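Local structure of dehydrogenase (Sinorhizobium meliloti, 3UOE) at residues N54-E58 and G68-L72; G141-Y145 and F193-L197; D153-G157 and L290-S294; G157-S163 and T179-G185. The protein is probably an oxidoreductase of the LDH2/MDH2 (malate/L-lactate dehydrogenase) family, its actual substrate not being established. One frame throughout, in Å; residues are numbered along the deposited sequence.

Contact 1. Residues N54-E58 and G68-L72; sequences NLLLE and GLQRL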
loop_
_atom_site.group_PDB
_atom_site.type_symbol
_atom_site.label_atom_id
_atom_site.label_comp_id
_atom_site.label_asym_id
_atom_site.label_seq_id
_atom_site.Cartn_x
_atom_site.Cartn_y
_atom_site.Cartn_z
ATOM N N ASN A 54 -22.298 -1.634 -14.282
ATOM C CA ASN A 54 -21.720 -2.827 -13.654
ATOM C C ASN A 54 -20.871 -2.471 -12.440
ATOM O O ASN A 54 -20.909 -3.161 -11.424
ATOM C CB ASN A 54 -20.884 -3.634 -14.657
ATOM C CG ASN A 54 -21.737 -4.408 -15.656
ATOM O OD1 ASN A 54 -22.951 -4.540 -15.489
ATOM N ND2 ASN A 54 -21.096 -4.929 -16.699
ATOM N N LEU A 55 -20.109 -1.387 -12.546
ATOM C CA LEU A 55 -19.336 -0.903 -11.401
ATOM C C LEU A 55 -20.180 -0.703 -10.142
ATOM O O LEU A 55 -19.789 -1.114 -9.048
ATOM C CB LEU A 55 -18.611 0.404 -11.737
ATOM C CG LEU A 55 -17.114 0.246 -11.996
ATOM C CD1 LEU A 55 -16.403 -0.278 -10.736
ATOM C CD2 LEU A 55 -16.859 -0.666 -13.198
ATOM N N LEU A 56 -21.328 -0.058 -10.308
ATOM C CA LEU A 56 -22.193 0.283 -9.189
ATOM C C LEU A 56 -22.966 -0.943 -8.703
ATOM O O LEU A 56 -23.123 -1.151 -7.511
ATOM C CB LEU A 56 -23.151 1.413 -9.592
ATOM C CG LEU A 56 -22.482 2.702 -10.099
ATOM C CD1 LEU A 56 -23.508 3.821 -10.291
ATOM C CD2 LEU A 56 -21.356 3.188 -9.158
ATOM N N LEU A 57 -23.429 -1.764 -9.638
ATOM C CA LEU A 57 -24.140 -2.996 -9.291
ATOM C C LEU A 57 -23.243 -4.003 -8.562
ATOM O O LEU A 57 -23.681 -4.668 -7.614
ATOM C CB LEU A 57 -24.749 -3.628 -10.545
ATOM C CG LEU A 57 -26.229 -3.324 -10.792
ATOM C CD1 LEU A 57 -27.087 -4.217 -9.915
ATOM C CD2 LEU A 57 -26.570 -1.855 -10.552
ATOM N N GLU A 58 -21.990 -4.112 -9.002
ATOM C CA GLU A 58 -21.046 -5.000 -8.341
ATOM C C GLU A 58 -20.797 -4.533 -6.909
ATOM O O GLU A 58 -20.710 -5.344 -5.993
ATOM C CB GLU A 58 -19.728 -5.097 -9.119
ATOM C CG GLU A 58 -19.798 -5.919 -10.408
ATOM C CD GLU A 58 -20.165 -7.388 -10.180
ATOM O OE1 GLU A 58 -19.810 -7.963 -9.134
ATOM O OE2 GLU A 58 -20.815 -7.978 -11.062
ATOM N N GLY A 68 -22.061 2.103 -4.596
ATOM C CA GLY A 68 -23.070 1.508 -5.452
ATOM C C GLY A 68 -23.963 2.571 -6.058
ATOM O O GLY A 68 -23.499 3.655 -6.415
ATOM N N LEU A 69 -25.252 2.273 -6.144
ATOM C CA LEU A 69 -26.170 3.113 -6.891
ATOM C C LEU A 69 -26.393 4.514 -6.318
ATOM O O LEU A 69 -26.857 5.394 -7.036
ATOM C CB LEU A 69 -27.500 2.391 -7.111
ATOM C CG LEU A 69 -27.446 1.228 -8.116
ATOM C CD1 LEU A 69 -28.584 0.240 -7.877
ATOM C CD2 LEU A 69 -27.457 1.745 -9.556
ATOM N N GLN A 70 -26.072 4.733 -5.043
ATOM C CA GLN A 70 -26.231 6.074 -4.470
ATOM C C GLN A 70 -25.309 7.057 -5.187
ATOM O O GLN A 70 -25.515 8.267 -5.136
ATOM C CB GLN A 70 -25.997 6.093 -2.951
ATOM C CG GLN A 70 -24.537 5.993 -2.514
ATOM C CD GLN A 70 -24.368 5.958 -0.992
ATOM O OE1 GLN A 70 -25.039 5.188 -0.292
ATOM N NE2 GLN A 70 -23.456 6.785 -0.476
ATOM N N ARG A 71 -24.318 6.521 -5.893
ATOM C CA ARG A 71 -23.393 7.332 -6.680
ATOM C C ARG A 71 -23.981 7.810 -8.005
ATOM O O ARG A 71 -23.478 8.753 -8.602
ATOM C CB ARG A 71 -22.146 6.517 -7.004
ATOM C CG ARG A 71 -21.396 6.039 -5.804
ATOM C CD ARG A 71 -20.736 7.199 -5.129
ATOM N NE ARG A 71 -19.979 6.751 -3.975
ATOM C CZ ARG A 71 -18.959 7.419 -3.454
ATOM N NH1 ARG A 71 -18.571 8.563 -4.004
ATOM N NH2 ARG A 71 -18.325 6.934 -2.391
ATOM N N LEU A 72 -25.031 7.153 -8.482
ATOM C CA LEU A 72 -25.474 7.383 -9.862
ATOM C C LEU A 72 -26.042 8.784 -10.157
ATOM O O LEU A 72 -25.653 9.412 -11.148
ATOM C CB LEU A 72 -26.433 6.281 -10.322
ATOM C CG LEU A 72 -26.934 6.351 -11.767
ATOM C CD1 LEU A 72 -25.760 6.370 -12.767
ATOM C CD2 LEU A 72 -27.904 5.202 -12.069
#
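L56 meets the turn G68-L72 with both branches of its isobutyl group. Its CD2 lies over the carbonyl of G68, 3.5 Å from G68 O, and also reaches CB of R71 at 4.0 Å. The other branch, CD1, comes to 3.8 Å from CB of L72; the L56 side chain runs at about a right angle to those of R71 and L72, so its two methyls touch the bases of those side chains and not their ends. CG anti to its own carbonyl carbon (chi1 -57°) directs the fork at the turn, where its branches meet G68, R71 and L72. Beside it, L57 starts out pointing away from the turn, yet its CD2 swings back and sits 3.8 Å from CD2 of L69, the two leucines meeting obliquely by their methyl branches. The contact packs helix 46-61 against the loop that joins it to helix 72-80, where 69-71 have helical phi/psi, with R71 N bonded to G68 O and L72 N to L69 O. Close approach of the backbones is evident at G68, whose CA is 4.0 Å from CA of L56 and makes a CA-H...O contact of 3.4 Å with L56 O. Helices 28-41 and 345-355 also cover L69 and L72, while the guanidinium end of R71 leads away from L56, its NE bonded to S66 O.

Contact 2. Residues G141-Y145 and F193-L197; sequences GMLAY and FVLDL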
loop_
_atom_site.group_PDB
_atom_site.type_symbol
_atom_site.label_atom_id
_atom_site.label_comp_id
_atom_site.label_asym_id
_atom_site.label_seq_id
_atom_site.Cartn_x
_atom_site.Cartn_y
_atom_site.Cartn_z
ATOM N N GLY A 141 -15.456 4.631 -8.573
ATOM C CA GLY A 141 -16.219 3.637 -7.853
ATOM C C GLY A 141 -15.298 2.655 -7.153
ATOM O O GLY A 141 -14.219 3.027 -6.689
HETATM N N MSE A 142 -15.725 1.398 -7.084
HETATM C CA MSE A 142 -15.047 0.384 -6.286
HETATM C C MSE A 142 -13.811 -0.158 -6.978
HETATM O O MSE A 142 -13.921 -0.825 -8.001
HETATM C CB MSE A 142 -16.013 -0.765 -6.000
HETATM C CG MSE A 142 -15.368 -1.996 -5.367
HETATM SE SE MSE A 142 -16.658 -3.478 -5.149
HETATM C CE MSE A 142 -16.828 -4.034 -7.010
ATOM N N LEU A 143 -12.638 0.097 -6.410
ATOM C CA LEU A 143 -11.391 -0.257 -7.086
ATOM C C LEU A 143 -11.170 -1.768 -7.235
ATOM O O LEU A 143 -10.404 -2.198 -8.093
ATOM C CB LEU A 143 -10.192 0.399 -6.401
ATOM C CG LEU A 143 -10.217 1.931 -6.291
ATOM C CD1 LEU A 143 -8.836 2.474 -5.910
ATOM C CD2 LEU A 143 -10.703 2.565 -7.591
ATOM N N ALA A 144 -11.840 -2.568 -6.409
ATOM C CA ALA A 144 -11.709 -4.022 -6.492
ATOM C C ALA A 144 -12.073 -4.515 -7.894
ATOM O O ALA A 144 -11.522 -5.510 -8.380
ATOM C CB ALA A 144 -12.582 -4.716 -5.423
ATOM N N TYR A 145 -12.995 -3.807 -8.543
ATOM C CA TYR A 145 -13.463 -4.183 -9.873
ATOM C C TYR A 145 -12.282 -4.283 -10.849
ATOM O O TYR A 145 -12.170 -5.247 -11.607
ATOM C CB TYR A 145 -14.490 -3.162 -10.381
ATOM C CG TYR A 145 -15.174 -3.565 -11.677
ATOM C CD1 TYR A 145 -14.564 -3.341 -12.908
ATOM C CD2 TYR A 145 -16.424 -4.170 -11.665
ATOM C CE1 TYR A 145 -15.179 -3.716 -14.099
ATOM C CE2 TYR A 145 -17.052 -4.548 -12.844
ATOM C CZ TYR A 145 -16.425 -4.320 -14.058
ATOM O OH TYR A 145 -17.048 -4.691 -15.230
ATOM N N PHE A 193 -6.783 -13.528 -5.455
ATOM C CA PHE A 193 -6.588 -12.670 -4.302
ATOM C C PHE A 193 -7.005 -11.247 -4.696
ATOM O O PHE A 193 -6.509 -10.698 -5.680
ATOM C CB PHE A 193 -5.120 -12.695 -3.879
ATOM C CG PHE A 193 -4.758 -11.635 -2.869
ATOM C CD1 PHE A 193 -4.390 -10.355 -3.284
ATOM C CD2 PHE A 193 -4.781 -11.917 -1.507
ATOM C CE1 PHE A 193 -4.050 -9.370 -2.353
ATOM C CE2 PHE A 193 -4.436 -10.944 -0.563
ATOM C CZ PHE A 193 -4.075 -9.665 -0.986
ATOM N N VAL A 194 -7.936 -10.666 -3.950
ATOM C CA VAL A 194 -8.428 -9.328 -4.275
ATOM C C VAL A 194 -8.557 -8.457 -3.027
ATOM O O VAL A 194 -9.505 -8.599 -2.256
ATOM C CB VAL A 194 -9.794 -9.356 -5.032
ATOM C CG1 VAL A 194 -10.278 -7.938 -5.308
ATOM C CG2 VAL A 194 -9.676 -10.144 -6.337
ATOM N N LEU A 195 -7.594 -7.556 -2.845
ATOM C CA LEU A 195 -7.584 -6.637 -1.716
ATOM C C LEU A 195 -8.045 -5.259 -2.167
ATOM O O LEU A 195 -7.582 -4.760 -3.190
ATOM C CB LEU A 195 -6.174 -6.526 -1.143
ATOM C CG LEU A 195 -5.983 -5.583 0.048
ATOM C CD1 LEU A 195 -6.675 -6.131 1.298
ATOM C CD2 LEU A 195 -4.498 -5.347 0.306
ATOM N N ASP A 196 -8.950 -4.656 -1.399
ATOM C CA ASP A 196 -9.457 -3.309 -1.670
ATOM C C ASP A 196 -9.740 -2.630 -0.335
ATOM O O ASP A 196 -10.593 -3.071 0.421
ATOM C CB ASP A 196 -10.742 -3.376 -2.501
ATOM C CG ASP A 196 -11.263 -2.000 -2.909
ATOM O OD1 ASP A 196 -10.570 -0.983 -2.670
ATOM O OD2 ASP A 196 -12.373 -1.939 -3.482
ATOM N N LEU A 197 -9.019 -1.565 -0.027
ATOM C CA LEU A 197 -9.225 -0.923 1.259
ATOM C C LEU A 197 -9.012 0.580 1.222
ATOM O O LEU A 197 -8.053 1.076 0.633
ATOM C CB LEU A 197 -8.304 -1.548 2.292
ATOM C CG LEU A 197 -6.835 -1.351 1.961
ATOM C CD1 LEU A 197 -6.235 -0.345 2.915
ATOM C CD2 LEU A 197 -6.125 -2.678 2.075
#
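The strand 193-197 runs past the turn that leads into helix 144-152, and the two backbones come nearest at A144 and D196, whose CA atoms are 5.4 Å apart. No backbone-to-backbone hydrogen bond joins them; V194 and D196, two residues apart on the strand, both direct their side chains at the turn. D196 reaches furthest. Its carboxylate is carried out from the strand by a chi1 of -176°, which sets CG anti to the backbone N, and OD2 accepts a weak hydrogen bond from A144 N at 3.0 Å, bent to 135° at the hydrogen. The acceptor thus sits at the N-terminal end of helix 144-152, where the helix dipole would be expected to suit a negative charge. Strand 193-197 is an outermost strand, within this chain, of the mixed central sheet, next to 182-186. The same oxygen of D196 is lined by carbon: CB of A144 at 3.4 Å and CG of selenomethionine M142 at 3.5 Å, M142 crossing the aspartate at a slant. OD1 faces CB of L143 at 4.0 Å. Two residues back along the strand, CG1 of V194 packs on CB of A144, also at 4.0 Å. F193, L195 and L197 pack against L258, G251 and K248 of the second subunit.

Contact 3. Residues D153-G157 and L290-S294; sequences DGLIG and LIDPS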
loop_
_atom_site.group_PDB
_atom_site.type_symbol
_atom_site.label_atom_id
_atom_site.label_comp_id
_atom_site.label_asym_id
_atom_site.label_seq_id
_atom_site.Cartn_x
_atom_site.Cartn_y
_atom_site.Cartn_z
ATOM N N ASP A 153 -7.245 -11.698 -15.769
ATOM C CA ASP A 153 -6.407 -11.751 -16.958
ATOM C C ASP A 153 -5.020 -12.283 -16.632
ATOM O O ASP A 153 -4.114 -12.219 -17.462
ATOM C CB ASP A 153 -6.291 -10.358 -17.593
ATOM C CG ASP A 153 -7.511 -9.994 -18.436
ATOM O OD1 ASP A 153 -8.217 -10.914 -18.905
ATOM O OD2 ASP A 153 -7.761 -8.785 -18.635
ATOM N N GLY A 154 -4.851 -12.798 -15.419
ATOM C CA GLY A 154 -3.585 -13.384 -15.028
ATOM C C GLY A 154 -2.509 -12.354 -14.745
ATOM O O GLY A 154 -1.326 -12.675 -14.748
ATOM N N LEU A 155 -2.916 -11.114 -14.492
ATOM C CA LEU A 155 -1.964 -10.057 -14.156
ATOM C C LEU A 155 -2.053 -9.623 -12.695
ATOM O O LEU A 155 -3.072 -9.808 -12.040
ATOM C CB LEU A 155 -2.174 -8.847 -15.061
ATOM C CG LEU A 155 -2.018 -9.111 -16.557
ATOM C CD1 LEU A 155 -2.614 -7.957 -17.368
ATOM C CD2 LEU A 155 -0.551 -9.373 -16.923
ATOM N N ILE A 156 -0.970 -9.049 -12.191
ATOM C CA ILE A 156 -0.996 -8.352 -10.910
ATOM C C ILE A 156 -1.431 -6.919 -11.171
ATOM O O ILE A 156 -0.840 -6.231 -12.009
ATOM C CB ILE A 156 0.395 -8.320 -10.253
ATOM C CG1 ILE A 156 0.755 -9.696 -9.686
ATOM C CG2 ILE A 156 0.454 -7.231 -9.186
ATOM C CD1 ILE A 156 2.283 -9.943 -9.576
ATOM N N GLY A 157 -2.475 -6.481 -10.472
ATOM C CA GLY A 157 -3.013 -5.146 -10.657
ATOM C C GLY A 157 -3.035 -4.365 -9.356
ATOM O O GLY A 157 -3.560 -4.840 -8.345
ATOM N N LEU A 290 0.306 -2.309 -13.553
ATOM C CA LEU A 290 0.189 -3.705 -13.948
ATOM C C LEU A 290 1.558 -4.365 -13.938
ATOM O O LEU A 290 2.571 -3.732 -14.243
ATOM C CB LEU A 290 -0.441 -3.836 -15.334
ATOM C CG LEU A 290 -1.898 -3.399 -15.456
ATOM C CD1 LEU A 290 -2.308 -3.388 -16.927
ATOM C CD2 LEU A 290 -2.809 -4.322 -14.633
ATOM N N ILE A 291 1.573 -5.640 -13.576
ATOM C CA ILE A 291 2.793 -6.429 -13.567
ATOM C C ILE A 291 2.499 -7.829 -14.085
ATOM O O ILE A 291 1.574 -8.496 -13.612
ATOM C CB ILE A 291 3.367 -6.546 -12.145
ATOM C CG1 ILE A 291 3.456 -5.162 -11.488
ATOM C CG2 ILE A 291 4.717 -7.256 -12.166
ATOM C CD1 ILE A 291 4.090 -5.187 -10.098
ATOM N N ASP A 292 3.295 -8.270 -15.051
ATOM C CA ASP A 292 3.172 -9.615 -15.601
ATOM C C ASP A 292 3.888 -10.598 -14.673
ATOM O O ASP A 292 5.110 -10.606 -14.609
ATOM C CB ASP A 292 3.786 -9.646 -17.008
ATOM C CG ASP A 292 3.539 -10.961 -17.746
ATOM O OD1 ASP A 292 3.070 -11.941 -17.119
ATOM O OD2 ASP A 292 3.834 -11.015 -18.962
ATOM N N PRO A 293 3.129 -11.430 -13.945
ATOM C CA PRO A 293 3.780 -12.415 -13.067
ATOM C C PRO A 293 4.765 -13.307 -13.829
ATOM O O PRO A 293 5.732 -13.792 -13.227
ATOM C CB PRO A 293 2.605 -13.258 -12.545
ATOM C CG PRO A 293 1.378 -12.389 -12.763
ATOM C CD PRO A 293 1.667 -11.618 -14.008
ATOM N N SER A 294 4.539 -13.509 -15.129
ATOM C CA SER A 294 5.393 -14.415 -15.903
ATOM C C SER A 294 6.812 -13.865 -16.108
ATOM O O SER A 294 7.732 -14.616 -16.418
ATOM C CB SER A 294 4.739 -14.824 -17.232
ATOM O OG SER A 294 4.934 -13.840 -18.231
#
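I156 and I291 form an antiparallel hydrogen-bonded pair, their CA atoms 5.0 Å apart, and the next pair, G157 with L290, is non-hydrogen-bonded. I156 N gives to I291 O at 3.0 Å and I291 N gives to I156 O at 2.9 Å, both donors lying in the plane of the carbonyl they meet. On the face that carries both isoleucines, their CB atoms stand 3.9 Å apart, and I156 continues past the ring of P293, CD1 to CG 4.1 Å, the two side chains sliding by in opposite directions. P293 also brings CD to within 3.3 Å of G154 O. On the other face CD2 of L290 turns back over the glycine, 4.1 Å from G157 CA. Both segments turn where the pairing ends: G154, with positive phi, is the C-prime residue of a Schellman motif closing helix 144-152, and D292 OD1 accepts from S294 N at 2.9 Å, from above the carboxylate plane, in an Asx turn. The chemistry implies that one reciprocal pair of bonds, I156 with I291, closes the end of a pairing that continues along the central sheet strands through I158 with I289, while the face with I156 and I291 also meets L259 and L263 of the second subunit.

Contact 4. Residues G157-S163 and T179-G185; sequences GIVMSTS and TNPVAIG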
loop_
_atom_site.group_PDB
_atom_site.type_symbol
_atom_site.label_atom_id
_atom_site.label_comp_id
_atom_site.label_asym_id
_atom_site.label_seq_id
_atom_site.Cartn_x
_atom_site.Cartn_y
_atom_site.Cartn_z
ATOM N N GLY A 157 -2.475 -6.481 -10.472
ATOM C CA GLY A 157 -3.013 -5.146 -10.657
ATOM C C GLY A 157 -3.035 -4.365 -9.356
ATOM O O GLY A 157 -3.560 -4.840 -8.345
ATOM N N ILE A 158 -2.451 -3.171 -9.382
ATOM C CA ILE A 158 -2.421 -2.292 -8.224
ATOM C C ILE A 158 -3.086 -0.982 -8.605
ATOM O O ILE A 158 -2.718 -0.355 -9.608
ATOM C CB ILE A 158 -0.976 -2.052 -7.763
ATOM C CG1 ILE A 158 -0.320 -3.400 -7.450
ATOM C CG2 ILE A 158 -0.921 -1.094 -6.558
ATOM C CD1 ILE A 158 1.100 -3.294 -6.987
ATOM N N VAL A 159 -4.091 -0.585 -7.824
ATOM C CA VAL A 159 -4.927 0.547 -8.188
ATOM C C VAL A 159 -5.067 1.522 -7.033
ATOM O O VAL A 159 -5.221 1.110 -5.881
ATOM C CB VAL A 159 -6.319 0.090 -8.620
ATOM C CG1 VAL A 159 -6.956 1.139 -9.523
ATOM C CG2 VAL A 159 -6.233 -1.248 -9.329
HETATM N N MSE A 160 -4.998 2.812 -7.352
HETATM C CA MSE A 160 -5.146 3.884 -6.368
HETATM C C MSE A 160 -5.976 5.008 -6.953
HETATM O O MSE A 160 -5.969 5.240 -8.165
HETATM C CB MSE A 160 -3.789 4.465 -5.971
HETATM C CG MSE A 160 -3.036 3.667 -4.939
HETATM SE SE MSE A 160 -1.114 4.079 -4.996
HETATM C CE MSE A 160 -1.187 6.024 -5.017
ATOM N N SER A 161 -6.679 5.719 -6.082
ATOM C CA SER A 161 -7.466 6.864 -6.496
ATOM C C SER A 161 -7.539 7.787 -5.297
ATOM O O SER A 161 -7.594 7.323 -4.152
ATOM C CB SER A 161 -8.873 6.417 -6.908
ATOM O OG SER A 161 -9.601 7.457 -7.551
ATOM N N THR A 162 -7.518 9.089 -5.554
ATOM C CA THR A 162 -7.666 10.078 -4.498
ATOM C C THR A 162 -9.056 10.723 -4.524
ATOM O O THR A 162 -9.920 10.336 -5.323
ATOM C CB THR A 162 -6.579 11.157 -4.586
ATOM O OG1 THR A 162 -6.650 11.812 -5.862
ATOM C CG2 THR A 162 -5.193 10.536 -4.382
ATOM N N SER A 163 -9.268 11.709 -3.657
ATOM C CA SER A 163 -10.601 12.290 -3.485
ATOM C C SER A 163 -10.556 13.684 -2.875
ATOM O O SER A 163 -9.485 14.226 -2.648
ATOM C CB SER A 163 -11.426 11.396 -2.561
ATOM O OG SER A 163 -11.028 11.603 -1.221
ATOM N N THR A 179 -9.913 9.906 0.934
ATOM C CA THR A 179 -10.185 8.567 1.451
ATOM C C THR A 179 -9.199 7.542 0.888
ATOM O O THR A 179 -9.002 6.476 1.467
ATOM C CB THR A 179 -11.639 8.129 1.184
ATOM O OG1 THR A 179 -11.935 8.274 -0.207
ATOM C CG2 THR A 179 -12.609 8.975 1.998
ATOM N N ASN A 180 -8.600 7.877 -0.255
ATOM C CA ASN A 180 -7.417 7.191 -0.808
ATOM C C ASN A 180 -7.351 5.680 -0.666
ATOM O O ASN A 180 -6.502 5.150 0.057
ATOM C CB ASN A 180 -6.130 7.803 -0.252
ATOM C CG ASN A 180 -6.028 9.280 -0.545
ATOM O OD1 ASN A 180 -6.912 9.853 -1.194
ATOM N ND2 ASN A 180 -4.953 9.911 -0.075
ATOM N N PRO A 181 -8.231 4.980 -1.387
ATOM C CA PRO A 181 -8.202 3.521 -1.413
ATOM C C PRO A 181 -7.032 3.018 -2.257
ATOM O O PRO A 181 -6.589 3.684 -3.210
ATOM C CB PRO A 181 -9.513 3.145 -2.117
ATOM C CG PRO A 181 -10.122 4.422 -2.613
ATOM C CD PRO A 181 -9.172 5.550 -2.360
ATOM N N VAL A 182 -6.538 1.838 -1.896
ATOM C CA VAL A 182 -5.667 1.083 -2.770
ATOM C C VAL A 182 -6.233 -0.323 -2.927
ATOM O O VAL A 182 -6.693 -0.925 -1.963
ATOM C CB VAL A 182 -4.242 1.008 -2.224
ATOM C CG1 VAL A 182 -4.245 0.442 -0.809
ATOM C CG2 VAL A 182 -3.380 0.159 -3.147
ATOM N N ALA A 183 -6.221 -0.834 -4.152
ATOM C CA ALA A 183 -6.648 -2.205 -4.405
ATOM C C ALA A 183 -5.516 -3.029 -5.028
ATOM O O ALA A 183 -4.752 -2.531 -5.862
ATOM C CB ALA A 183 -7.884 -2.224 -5.287
ATOM N N ILE A 184 -5.407 -4.287 -4.617
ATOM C CA ILE A 184 -4.381 -5.174 -5.153
ATOM C C ILE A 184 -4.973 -6.508 -5.615
ATOM O O ILE A 184 -5.553 -7.251 -4.827
ATOM C CB ILE A 184 -3.248 -5.419 -4.134
ATOM C CG1 ILE A 184 -2.617 -4.092 -3.708
ATOM C CG2 ILE A 184 -2.184 -6.341 -4.721
ATOM C CD1 ILE A 184 -1.531 -4.234 -2.647
ATOM N N GLY A 185 -4.835 -6.799 -6.905
ATOM C CA GLY A 185 -5.305 -8.058 -7.456
ATOM C C GLY A 185 -4.146 -8.976 -7.805
ATOM O O GLY A 185 -3.191 -8.569 -8.468
#
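In S163 a chi1 of 77° sets OG between the backbone N and the carbonyl carbon, turned toward T179, and there it accepts a hydrogen bond from T179 N at 3.0 Å. N180 is placed by a positive phi and by CG lying anti to its carbonyl carbon. Its OD1 then lies beside T162, 3.4 Å from T162 CA and 3.7 Å from T162 CG2, while ND2 is bonded to G253 O and E257 OE1 on helix 246-264. Beyond these loops the segments become neighbouring strands of the mixed central sheet, antiparallel at 169° with axes 4.7 Å apart. G157 with G185 and V159 with A183 are hydrogen-bonded pairs, four N-H...O bonds in all; the straightest, G185 N to G157 O, is 2.7 Å long with 171° at the hydrogen. I158 with I184 and M160 with V182 are the non-hydrogen-bonded pairs between and beyond them. These four side chains share one face: CG2 of V182 meets CG of selenomethionine M160 at 4.0 Å, slanting across it, before the M160 chain bends at chi3 and its end leads off to I256, L259 and V260. The other face holds V159 and A183, CB to CB 4.3 Å. Past the paired region the ring of P181 abuts the carbonyl of S161, P181 CD to S161 O 3.0 Å.

How the contacts relate
Contacts 2, 3 and 4 all reach one mixed sheet. Contacts 3 and 4 share G157 and strand 156-161, which pairs with 285-291 on one edge and 182-186 on the other; strand 193-197 of contact 2 follows next, with probable backbone bonds from I184 N to L195 O and V182 N to L197 O. Contact 1 stands off the sheet, its centre about 17 Å from that of contact 4, but reaches contact 2 through L55 and E58, which pack on M142 and Y145. Contacts 1, 3 and 4 are buried and contact 2 partly so. Backbone bonds dominate 3 and 4, a carboxylate 2, leucine packing 1.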